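Local coordinates for protein hydrolase, haloacid dehalogenase-like family (Chlorobaculum tepidum, PDB 2HCF) that binds magnesium and probably acts as a hydrolase of the haloacid dehalogenase-like family, at residues Arg23-Asp28 and Ala81-Arg86; Glu32-Glu37 and Ala69-Lys74. One frame throughout, in Å; residues are numbered along the deposited sequence.

Contact 1: residues Arg23-Asp28 and Ala81-Arg86; sequences RRVLAD and ALFRER
Asp-28 and Arg-86 meet in a salt bridge in which both terminal nitrogens of the guanidinium converge on a single carboxylate oxygen: NH1 of Arg-86 stands 2.8 Å from OD2 of Asp-28, and NH2 of Arg-86 lies 2.9 Å from the same OD2. The oxygen sits near the guanidinium plane and is reached on its anti side, by nitrogens somewhat out of the carboxylate plane, with the two flat groups turned 82° apart. Neither hydrogen bond is straight, as expected when two N-H groups share one acceptor. The arginine chain runs extended from CG to NE, and CG of Leu-82, one turn earlier, lies 3.7 Å above the guanidinium plane, offset toward its rim.

Next to the ion pair, Val-25 is the apolar centre of the contact, buried between the helices. Its CG1, anti to the backbone N (chi1 167°), packs 3.5 Å from the backbone N of Phe-83 and also touches CB of Leu-82, while CG2 faces CD of Arg-86 at 4.0 Å. A short branched residue suits helix axes 9.4 Å apart and running roughly antiparallel, at 137°. Farther in, the side chain of Phe-83 also touches Met-21 and Ser-123, joining the helical cap to helix 121-129 of the Rossmann-like core. An alanine in place of Arg-86 would probably leave the Asp-28 carboxylate without its cationic mate and take from CG2 of Val-25 its contact with CD. Both terminal guanidinium nitrogens thus bond to one oxygen at the margin of an apolar valine contact.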
ATOM      1  N   ARG A  23      12.452   6.541  -6.339  1.00 24.56           N
ATOM      2  CA  ARG A  23      12.877   7.697  -5.527  1.00 24.29           C
ATOM      3  C   ARG A  23      13.329   8.843  -6.434  1.00 23.56           C
ATOM      4  O   ARG A  23      13.078  10.007  -6.156  1.00 22.42           O
ATOM      5  CB  ARG A  23      13.974   7.266  -4.524  1.00 24.65           C
ATOM      6  CG  ARG A  23      14.897   8.364  -4.033  1.00 25.25           C
ATOM      7  N   ARG A  24      13.945   8.501  -7.546  1.00 22.28           N
ATOM      8  CA  ARG A  24      14.432   9.498  -8.472  1.00 23.33           C
ATOM      9  C   ARG A  24      13.341  10.122  -9.337  1.00 21.37           C
ATOM     10  O   ARG A  24      13.444  11.277  -9.694  1.00 19.68           O
ATOM     11  CB  ARG A  24      15.540   8.906  -9.317  1.00 23.36           C
ATOM     12  CG  ARG A  24      16.739   8.464  -8.431  1.00 26.35           C
ATOM     13  CD  ARG A  24      18.020   8.177  -9.260  1.00 29.24           C
ATOM     14  NE  ARG A  24      17.743   7.244 -10.364  1.00 33.43           N
ATOM     15  CZ  ARG A  24      17.758   5.915 -10.259  1.00 34.81           C
ATOM     16  NH1 ARG A  24      18.062   5.321  -9.106  1.00 36.99           N
ATOM     17  NH2 ARG A  24      17.466   5.173 -11.322  1.00 35.38           N
ATOM     18  N   VAL A  25      12.312   9.347  -9.677  1.00 20.32           N
ATOM     19  CA  VAL A  25      11.103   9.874 -10.310  1.00 20.63           C
ATOM     20  C   VAL A  25      10.444  10.927  -9.431  1.00 20.39           C
ATOM     21  O   VAL A  25      10.062  11.991  -9.901  1.00 19.58           O
ATOM     22  CB  VAL A  25      10.087   8.728 -10.604  1.00 20.59           C
ATOM     23  CG1 VAL A  25       8.696   9.286 -10.958  1.00 22.78           C
ATOM     24  CG2 VAL A  25      10.591   7.833 -11.700  1.00 21.57           C
ATOM     25  N   LEU A  26      10.300  10.642  -8.144  1.00 20.87           N
ATOM     26  CA  LEU A  26       9.738  11.643  -7.260  1.00 20.73           C
ATOM     27  C   LEU A  26      10.615  12.891  -7.188  1.00 19.84           C
ATOM     28  O   LEU A  26      10.105  14.008  -7.288  1.00 18.53           O
ATOM     29  CB  LEU A  26       9.485  11.098  -5.851  1.00 21.08           C
ATOM     30  CG  LEU A  26       8.775  12.101  -4.911  1.00 21.86           C
ATOM     31  CD1 LEU A  26       7.398  12.529  -5.388  1.00 22.48           C
ATOM     32  CD2 LEU A  26       8.661  11.514  -3.522  1.00 21.97           C
ATOM     33  N   ALA A  27      11.920  12.714  -7.002  1.00 19.27           N
ATOM     34  CA  ALA A  27      12.814  13.861  -6.861  1.00 19.40           C
ATOM     35  C   ALA A  27      12.748  14.756  -8.099  1.00 19.02           C
ATOM     36  O   ALA A  27      12.647  15.975  -7.984  1.00 18.84           O
ATOM     37  CB  ALA A  27      14.246  13.391  -6.608  1.00 19.30           C
ATOM     38  N   ASP A  28      12.778  14.135  -9.269  1.00 18.69           N
ATOM     39  CA  ASP A  28      12.629  14.836 -10.529  1.00 19.51           C
ATOM     40  C   ASP A  28      11.307  15.597 -10.690  1.00 19.13           C
ATOM     41  O   ASP A  28      11.278  16.661 -11.317  1.00 19.22           O
ATOM     42  CB  ASP A  28      12.814  13.861 -11.710  1.00 20.28           C
ATOM     43  CG  ASP A  28      14.276  13.541 -11.980  1.00 22.90           C
ATOM     44  OD1 ASP A  28      15.150  14.209 -11.378  1.00 26.70           O
ATOM     45  OD2 ASP A  28      14.565  12.633 -12.793  1.00 25.16           O
ATOM     46  N   ALA A  81       2.798  10.825 -13.896  1.00 19.77           N
ATOM     47  CA  ALA A  81       3.084  10.793 -15.319  1.00 19.30           C
ATOM     48  C   ALA A  81       4.517  10.344 -15.571  1.00 19.88           C
ATOM     49  O   ALA A  81       4.779   9.501 -16.441  1.00 17.94           O
ATOM     50  CB  ALA A  81       2.856  12.164 -15.926  1.00 20.19           C
ATOM     51  N   LEU A  82       5.445  10.867 -14.773  1.00 19.90           N
ATOM     52  CA  LEU A  82       6.862  10.494 -14.924  1.00 21.48           C
ATOM     53  C   LEU A  82       7.097   9.022 -14.581  1.00 20.52           C
ATOM     54  O   LEU A  82       7.863   8.341 -15.271  1.00 20.31           O
ATOM     55  CB  LEU A  82       7.715  11.372 -14.029  1.00 21.13           C
ATOM     56  CG  LEU A  82       9.068  11.807 -14.554  1.00 24.73           C
ATOM     57  CD1 LEU A  82       9.000  12.295 -16.011  1.00 25.65           C
ATOM     58  CD2 LEU A  82       9.590  12.898 -13.610  1.00 24.24           C
ATOM     59  N   PHE A  83       6.418   8.534 -13.542  1.00 20.59           N
ATOM     60  CA  PHE A  83       6.530   7.137 -13.147  1.00 20.41           C
ATOM     61  C   PHE A  83       6.042   6.253 -14.295  1.00 21.58           C
ATOM     62  O   PHE A  83       6.730   5.307 -14.693  1.00 21.66           O
ATOM     63  CB  PHE A  83       5.783   6.854 -11.830  1.00 21.14           C
ATOM     64  CG  PHE A  83       6.031   5.470 -11.311  1.00 19.60           C
ATOM     65  CD1 PHE A  83       7.263   5.140 -10.772  1.00 20.75           C
ATOM     66  CD2 PHE A  83       5.088   4.461 -11.501  1.00 20.86           C
ATOM     67  CE1 PHE A  83       7.523   3.836 -10.338  1.00 22.78           C
ATOM     68  CE2 PHE A  83       5.351   3.141 -11.098  1.00 22.44           C
ATOM     69  CZ  PHE A  83       6.561   2.834 -10.520  1.00 23.11           C
ATOM     70  N   ARG A  84       4.895   6.608 -14.872  1.00 22.51           N
ATOM     71  CA  ARG A  84       4.307   5.815 -15.950  1.00 24.59           C
ATOM     72  C   ARG A  84       5.178   5.843 -17.187  1.00 25.52           C
ATOM     73  O   ARG A  84       5.207   4.879 -17.956  1.00 25.43           O
ATOM     74  CB  ARG A  84       2.855   6.270 -16.237  1.00 24.89           C
ATOM     75  CG  ARG A  84       1.887   5.917 -15.042  1.00 25.72           C
ATOM     76  CD  ARG A  84       0.357   6.088 -15.291  1.00 26.43           C
ATOM     77  N   GLU A  85       5.905   6.936 -17.373  1.00 26.14           N
ATOM     78  CA  GLU A  85       6.787   7.099 -18.507  1.00 27.38           C
ATOM     79  C   GLU A  85       8.054   6.263 -18.371  1.00 26.44           C
ATOM     80  O   GLU A  85       8.509   5.671 -19.329  1.00 26.25           O
ATOM     81  CB  GLU A  85       7.190   8.570 -18.615  1.00 27.33           C
ATOM     82  CG  GLU A  85       7.752   8.962 -19.951  1.00 29.99           C
ATOM     83  CD  GLU A  85       8.611  10.223 -19.884  1.00 31.78           C
ATOM     84  OE1 GLU A  85       8.217  11.219 -19.207  1.00 37.71           O
ATOM     85  OE2 GLU A  85       9.694  10.210 -20.527  1.00 38.48           O
ATOM     86  N   ARG A  86       8.647   6.241 -17.186  1.00 25.58           N
ATOM     87  CA  ARG A  86       9.985   5.667 -17.038  1.00 25.52           C
ATOM     88  C   ARG A  86      10.005   4.213 -16.570  1.00 25.01           C
ATOM     89  O   ARG A  86      10.910   3.474 -16.930  1.00 23.88           O
ATOM     90  CB  ARG A  86      10.819   6.486 -16.057  1.00 24.93           C
ATOM     91  CG  ARG A  86      11.096   7.896 -16.481  1.00 26.71           C
ATOM     92  CD  ARG A  86      11.957   8.528 -15.422  1.00 31.35           C
ATOM     93  NE  ARG A  86      12.213   9.941 -15.665  1.00 33.41           N
ATOM     94  CZ  ARG A  86      12.812  10.749 -14.790  1.00 33.68           C
ATOM     95  NH1 ARG A  86      13.208  10.300 -13.608  1.00 32.56           N
ATOM     96  NH2 ARG A  86      13.006  12.021 -15.113  1.00 35.66           N
TER

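Contact 2: residues Glu32-Glu37 and Ala69-Lys74; sequences EVYGTE and ADKFDK
In both Lys-71 and Tyr-34, CG stands anti to the carbonyl carbon and beside the backbone N (chi1 -60° in the lysine), and from there the two side chains slide past each other in opposite directions. Beyond CG the lysine is extended, carrying its ammonium to the end of helix 21-34, where NZ of Lys-71 donates to the carbonyl O of Val-33 at 3.2 Å. The donor is slightly tilted from the carbonyl plane, with a C=O...N angle of 154°. A water links the same NZ, weakly, to the carbonyl O of Tyr-34, from which it is 2.9 Å away. A long cationic side chain suits this place because carbonyls at a helix C-terminus lack the usual amide donors of a next turn.

The aliphatic part of the lysine is used too. CB of Lys-71 packs 3.7 Å from CG1 of Val-33 and equally close to CE1 of Tyr-34. The other valine branch, CG2 of Val-33, rests 3.8 Å from CG of Lys-74. At the far end of the tyrosine, OH is hydrogen-bonded to the carbonyl O of Ile-68, while its side chain also touches Leu-58 of helix 50-59. Gly-35 then leaves the helix with positive phi, a conformation in which a CB would crowd the preceding carbonyl O.

At this outer edge of the helical cap the ammonium probably also interacts favourably with the helix dipole, so Lys-71 uses its methylenes for apolar packing against valine and tyrosine and its ammonium for the helix-end carbonyls.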
ATOM      1  N   GLU A  32      10.912  19.720 -10.801  1.00 19.89           N
ATOM      2  CA  GLU A  32      10.132  20.317 -11.864  1.00 21.03           C
ATOM      3  C   GLU A  32       9.070  21.297 -11.377  1.00 20.39           C
ATOM      4  O   GLU A  32       8.852  22.325 -12.006  1.00 20.04           O
ATOM      5  CB  GLU A  32       9.480  19.250 -12.731  1.00 21.70           C
ATOM      6  CG  GLU A  32       8.732  19.858 -13.892  1.00 23.80           C
ATOM      7  CD  GLU A  32       8.261  18.833 -14.927  1.00 25.75           C
ATOM      8  OE1 GLU A  32       8.821  17.701 -14.976  1.00 31.67           O
ATOM      9  OE2 GLU A  32       7.321  19.198 -15.696  1.00 32.89           O
ATOM     10  N   VAL A  33       8.429  20.998 -10.258  1.00 20.06           N
ATOM     11  CA  VAL A  33       7.292  21.776  -9.786  1.00 19.40           C
ATOM     12  C   VAL A  33       7.723  22.842  -8.778  1.00 18.99           C
ATOM     13  O   VAL A  33       7.322  23.995  -8.893  1.00 18.23           O
ATOM     14  CB  VAL A  33       6.231  20.851  -9.182  1.00 19.46           C
ATOM     15  CG1 VAL A  33       5.141  21.619  -8.458  1.00 18.93           C
ATOM     16  CG2 VAL A  33       5.612  19.972 -10.312  1.00 19.96           C
ATOM     17  N   TYR A  34       8.536  22.458  -7.801  1.00 18.30           N
ATOM     18  CA  TYR A  34       8.956  23.383  -6.748  1.00 18.66           C
ATOM     19  C   TYR A  34      10.376  23.953  -6.910  1.00 18.93           C
ATOM     20  O   TYR A  34      10.754  24.875  -6.182  1.00 18.86           O
ATOM     21  CB  TYR A  34       8.890  22.687  -5.388  1.00 18.33           C
ATOM     22  CG  TYR A  34       7.517  22.226  -4.965  1.00 18.50           C
ATOM     23  CD1 TYR A  34       6.628  23.095  -4.341  1.00 19.35           C
ATOM     24  CD2 TYR A  34       7.121  20.908  -5.168  1.00 19.63           C
ATOM     25  CE1 TYR A  34       5.368  22.651  -3.924  1.00 19.67           C
ATOM     26  CE2 TYR A  34       5.883  20.462  -4.765  1.00 18.14           C
ATOM     27  CZ  TYR A  34       5.016  21.326  -4.142  1.00 18.91           C
ATOM     28  OH  TYR A  34       3.785  20.861  -3.768  1.00 18.24           O
ATOM     29  N   GLY A  35      11.171  23.387  -7.820  1.00 19.18           N
ATOM     30  CA  GLY A  35      12.576  23.761  -7.961  1.00 19.40           C
ATOM     31  C   GLY A  35      13.567  22.925  -7.145  1.00 19.75           C
ATOM     32  O   GLY A  35      14.757  22.947  -7.406  1.00 19.63           O
ATOM     33  N   THR A  36      13.075  22.183  -6.161  1.00 19.68           N
ATOM     34  CA  THR A  36      13.915  21.390  -5.283  1.00 20.15           C
ATOM     35  C   THR A  36      13.289  20.017  -5.080  1.00 21.43           C
ATOM     36  O   THR A  36      12.073  19.889  -5.097  1.00 20.78           O
ATOM     37  CB  THR A  36      14.096  22.069  -3.927  1.00 19.39           C
ATOM     38  OG1 THR A  36      14.951  21.268  -3.103  1.00 18.86           O
ATOM     39  CG2 THR A  36      12.766  22.297  -3.223  1.00 20.70           C
ATOM     40  N   GLU A  37      14.137  19.008  -4.904  1.00 22.59           N
ATOM     41  CA  GLU A  37      13.681  17.674  -4.506  1.00 24.15           C
ATOM     42  C   GLU A  37      13.531  17.547  -3.012  1.00 24.24           C
ATOM     43  O   GLU A  37      13.147  16.501  -2.511  1.00 23.67           O
ATOM     44  CB  GLU A  37      14.622  16.571  -5.024  1.00 24.30           C
ATOM     45  CG  GLU A  37      16.082  16.654  -4.553  1.00 26.05           C
ATOM     46  CD  GLU A  37      16.891  15.407  -4.934  1.00 27.55           C
ATOM     47  OE1 GLU A  37      16.856  14.417  -4.171  1.00 34.65           O
ATOM     48  OE2 GLU A  37      17.572  15.419  -5.985  1.00 33.64           O
ATOM     49  N   ALA A  69       1.180  22.888  -0.306  1.00 19.62           N
ATOM     50  CA  ALA A  69      -0.221  22.645  -0.695  1.00 20.17           C
ATOM     51  C   ALA A  69      -0.615  23.325  -1.997  1.00 20.78           C
ATOM     52  O   ALA A  69      -1.342  22.749  -2.818  1.00 21.85           O
ATOM     53  CB  ALA A  69      -1.151  23.117   0.413  1.00 20.35           C
ATOM     54  N   ASP A  70      -0.122  24.541  -2.199  1.00 21.06           N
ATOM     55  CA  ASP A  70      -0.451  25.310  -3.390  1.00 21.06           C
ATOM     56  C   ASP A  70      -0.130  24.606  -4.707  1.00 20.92           C
ATOM     57  O   ASP A  70      -0.827  24.821  -5.698  1.00 20.46           O
ATOM     58  CB  ASP A  70       0.264  26.664  -3.384  1.00 21.26           C
ATOM     59  CG  ASP A  70      -0.259  27.594  -4.466  1.00 21.71           C
ATOM     60  OD1 ASP A  70      -1.472  27.868  -4.485  1.00 22.41           O
ATOM     61  OD2 ASP A  70       0.526  28.057  -5.304  1.00 23.00           O
ATOM     62  N   LYS A  71       0.947  23.827  -4.744  1.00 20.79           N
ATOM     63  CA  LYS A  71       1.334  23.121  -5.964  1.00 20.67           C
ATOM     64  C   LYS A  71       1.277  21.601  -5.817  1.00 20.02           C
ATOM     65  O   LYS A  71       1.770  20.884  -6.662  1.00 18.64           O
ATOM     66  CB  LYS A  71       2.737  23.521  -6.387  1.00 21.30           C
ATOM     67  CG  LYS A  71       2.936  25.010  -6.683  1.00 21.70           C
ATOM     68  CD  LYS A  71       4.342  25.197  -7.276  1.00 22.72           C
ATOM     69  CE  LYS A  71       4.707  26.633  -7.558  1.00 24.87           C
ATOM     70  NZ  LYS A  71       6.227  26.832  -7.753  1.00 26.29           N
ATOM     71  N   PHE A  72       0.664  21.123  -4.747  1.00 19.66           N
ATOM     72  CA  PHE A  72       0.644  19.688  -4.445  1.00 19.85           C
ATOM     73  C   PHE A  72       0.038  18.872  -5.589  1.00 20.16           C
ATOM     74  O   PHE A  72       0.642  17.897  -6.052  1.00 19.76           O
ATOM     75  CB  PHE A  72      -0.108  19.414  -3.128  1.00 19.85           C
ATOM     76  CG  PHE A  72      -0.158  17.966  -2.759  1.00 19.63           C
ATOM     77  CD1 PHE A  72      -1.148  17.138  -3.289  1.00 20.93           C
ATOM     78  CD2 PHE A  72       0.786  17.414  -1.915  1.00 19.42           C
ATOM     79  CE1 PHE A  72      -1.225  15.792  -2.961  1.00 21.09           C
ATOM     80  CE2 PHE A  72       0.724  16.057  -1.601  1.00 20.14           C
ATOM     81  CZ  PHE A  72      -0.305  15.257  -2.125  1.00 20.69           C
ATOM     82  N   ASP A  73      -1.138  19.273  -6.071  1.00 20.52           N
ATOM     83  CA  ASP A  73      -1.811  18.489  -7.122  1.00 20.99           C
ATOM     84  C   ASP A  73      -0.969  18.400  -8.379  1.00 20.55           C
ATOM     85  O   ASP A  73      -0.867  17.331  -8.977  1.00 20.05           O
ATOM     86  CB  ASP A  73      -3.215  19.031  -7.436  1.00 21.66           C
ATOM     87  CG  ASP A  73      -4.191  18.853  -6.278  1.00 25.63           C
ATOM     88  OD1 ASP A  73      -4.051  17.913  -5.464  1.00 32.05           O
ATOM     89  OD2 ASP A  73      -5.114  19.697  -6.151  1.00 33.09           O
ATOM     90  N   LYS A  74      -0.332  19.503  -8.775  1.00 20.14           N
ATOM     91  CA  LYS A  74       0.587  19.454  -9.917  1.00 20.25           C
ATOM     92  C   LYS A  74       1.807  18.536  -9.672  1.00 19.77           C
ATOM     93  O   LYS A  74       2.226  17.809 -10.559  1.00 18.88           O
ATOM     94  CB  LYS A  74       1.042  20.860 -10.302  1.00 21.63           C
ATOM     95  CG  LYS A  74       2.060  20.868 -11.428  1.00 24.88           C
ATOM     96  CD  LYS A  74       1.829  21.951 -12.448  1.00 29.40           C
ATOM     97  CE  LYS A  74       2.557  21.589 -13.772  1.00 29.71           C
ATOM     98  NZ  LYS A  74       1.999  20.348 -14.453  1.00 30.03           N
TER
HETATM   99  O   HOH W   1       8.801  27.034  -5.933  1.00 22.20           O

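Overall arrangement
Both contacts join helix 21-34 to helix 65-86, with their centres 14 Å apart. Contact 1 pairs the early part of the first helix with the end of the second and is partly buried; contact 2, between 32-37 and 69-74, lies at the surface, farther from the centre of the chain. Each has a valine at its heart, but the polar chemistry differs: a charged pair between side chains in contact 1, a lysine serving backbone carbonyls directly and through water in contact 2. Ala-27 and Glu-37 touch through their CB atoms, linking the two. In contact 1 the side chain of Phe-83 is about 7 Å from that of Asp-12, a magnesium ligand; in contact 2 that of Tyr-34 is about 10 Å from that of Glu-64.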